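PDB 3SYJ: adhesion and penetration protein autotransporter from Haemophilus influenzae, which promotes adherence and invasion by directly binding a host cell structure, self-associates in bacterial aggregation, and is probably a serine protease. Local coordinates for residues A[69-72]-A[73-76]. Residues are numbered along the deposited sequence; the frame is centred on the assembly and turned at random.
Sequences VSVA and HNVG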
ATOM      1  N   VAL A  69      38.563  10.729  56.291  1.00 22.52           N
ATOM      2  CA  VAL A  69      39.108  11.893  56.985  1.00 17.56           C
ATOM      3  C   VAL A  69      38.024  12.508  57.859  1.00 16.98           C
ATOM      4  O   VAL A  69      36.850  12.523  57.485  1.00 15.67           O
ATOM      5  CB  VAL A  69      39.659  12.937  55.999  1.00 17.44           C
ATOM      6  CG1 VAL A  69      38.526  13.678  55.300  1.00 14.12           C
ATOM      7  CG2 VAL A  69      40.560  13.914  56.720  1.00 20.20           C
ATOM      8  N   SER A  70      38.418  12.990  59.033  1.00 17.82           N
ATOM      9  CA  SER A  70      37.493  13.601  59.985  1.00 20.53           C
ATOM     10  C   SER A  70      38.308  14.305  61.063  1.00 20.94           C
ATOM     11  O   SER A  70      39.528  14.368  60.959  1.00 24.37           O
ATOM     12  CB  SER A  70      36.583  12.540  60.609  1.00 17.46           C
ATOM     13  OG  SER A  70      35.525  13.128  61.340  1.00 16.74           O
ATOM     14  N   VAL A  71      37.649  14.841  62.090  1.00 22.93           N
ATOM     15  CA  VAL A  71      38.374  15.456  63.203  1.00 22.01           C
ATOM     16  C   VAL A  71      38.681  14.422  64.296  1.00 21.05           C
ATOM     17  O   VAL A  71      37.895  13.500  64.535  1.00 19.27           O
ATOM     18  CB  VAL A  71      37.612  16.686  63.823  1.00 26.70           C
ATOM     19  CG1 VAL A  71      37.632  17.886  62.875  1.00 16.56           C
ATOM     20  CG2 VAL A  71      36.183  16.319  64.210  1.00 21.08           C
ATOM     21  N   ALA A  72      39.827  14.581  64.952  1.00 22.01           N
ATOM     22  CA  ALA A  72      40.212  13.697  66.050  1.00 21.06           C
ATOM     23  C   ALA A  72      39.202  13.701  67.192  1.00 26.11           C
ATOM     24  O   ALA A  72      38.989  12.672  67.840  1.00 26.09           O
ATOM     25  CB  ALA A  72      41.594  14.064  66.574  1.00 20.75           C
ATOM     26  N   HIS A  73      38.579  14.848  67.454  1.00 28.06           N
ATOM     27  CA  HIS A  73      37.693  14.940  68.610  1.00 25.21           C
ATOM     28  C   HIS A  73      36.410  14.131  68.433  1.00 25.26           C
ATOM     29  O   HIS A  73      35.666  13.914  69.386  1.00 25.79           O
ATOM     30  CB  HIS A  73      37.454  16.399  69.065  1.00 32.32           C
ATOM     31  CG  HIS A  73      36.347  17.113  68.347  1.00 32.77           C
ATOM     32  ND1 HIS A  73      36.578  18.168  67.489  1.00 31.92           N
ATOM     33  CD2 HIS A  73      35.002  16.961  68.401  1.00 30.12           C
ATOM     34  CE1 HIS A  73      35.425  18.620  67.027  1.00 29.90           C
ATOM     35  NE2 HIS A  73      34.453  17.900  67.560  1.00 30.29           N
ATOM     36  N   ASN A  74      36.166  13.661  67.216  1.00 24.61           N
ATOM     37  CA  ASN A  74      35.114  12.678  67.004  1.00 21.36           C
ATOM     38  C   ASN A  74      35.631  11.341  67.503  1.00 28.63           C
ATOM     39  O   ASN A  74      36.073  10.497  66.714  1.00 31.23           O
ATOM     40  CB  ASN A  74      34.736  12.580  65.526  1.00 24.86           C
ATOM     41  CG  ASN A  74      33.842  13.720  65.076  1.00 23.06           C
ATOM     42  OD1 ASN A  74      33.116  14.306  65.877  1.00 20.52           O
ATOM     43  ND2 ASN A  74      33.886  14.035  63.789  1.00 26.18           N
ATOM     44  N   VAL A  75      35.575  11.155  68.818  1.00 31.16           N
ATOM     45  CA  VAL A  75      36.274  10.057  69.474  1.00 28.72           C
ATOM     46  C   VAL A  75      35.418   8.815  69.673  1.00 25.26           C
ATOM     47  O   VAL A  75      35.906   7.805  70.171  1.00 31.56           O
ATOM     48  CB  VAL A  75      36.823  10.495  70.857  1.00 29.31           C
ATOM     49  CG1 VAL A  75      37.837  11.605  70.697  1.00 19.33           C
ATOM     50  CG2 VAL A  75      35.682  10.929  71.764  1.00 23.65           C
ATOM     51  N   GLY A  76      34.152   8.882  69.278  1.00 21.70           N
ATOM     52  CA  GLY A  76      33.221   7.802  69.558  1.00 20.88           C
ATOM     53  C   GLY A  76      32.895   6.814  68.444  1.00 26.68           C
ATOM     54  O   GLY A  76      32.700   5.623  68.712  1.00 27.91           O
TER
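Asn74 reaches back along its own loop to Val71 and Ser70. Its CB lies 3.4 Å from Val71 O. That carbonyl oxygen also accepts the backbone hydrogen bond from Asn74 N at 3.2 Å, which closes a type I beta turn from Val71 to Asn74. Asn74 CG is anti to its own carbonyl carbon (chi1 -78°), which brings the amide back to Val71 and Ser70. CG then meets the methyl Val71 CG2 at 3.6 Å, and OD1 only grazes the same methyl. At the tip, ND2 passes 3.3 Å from Val71 CG2. It donates a hydrogen bond to Ser70 OG at 3.1 Å. The bond is fairly straight (156°), and the hydroxyl oxygen lies almost in the amide plane. ND2 also donates to Ser218 O, and Ser70 OG is hydrogen-bonded to Val59 O. Two hydrogen bonds therefore grip the amide nitrogen and limit rotation of the group.

Val71 CG2 serves a second neighbour. It sits over one face of the His73 imidazole, 3.9 Å from the ring centroid, in a CH-pi contact. The one methyl thus touches both the amide and the ring, which lie in directions about at right angles from it. His73 ND1 is hydrogen-bonded to Asp115, and the ring touches Ser218, the active-site serine by similarity. This is consistent with the Ser-His-Asp triad of a chymotrypsin-like S6 protease, in which the turn would help place the histidine.

Residues 69-76 belong to the N-terminal protease domain. They start at the end of strand 67-69 and run through the loop toward strand 79-80. Strand 231-238 packs against them, with Ile237 on Val69 and Val71 and Ile234 on Val69.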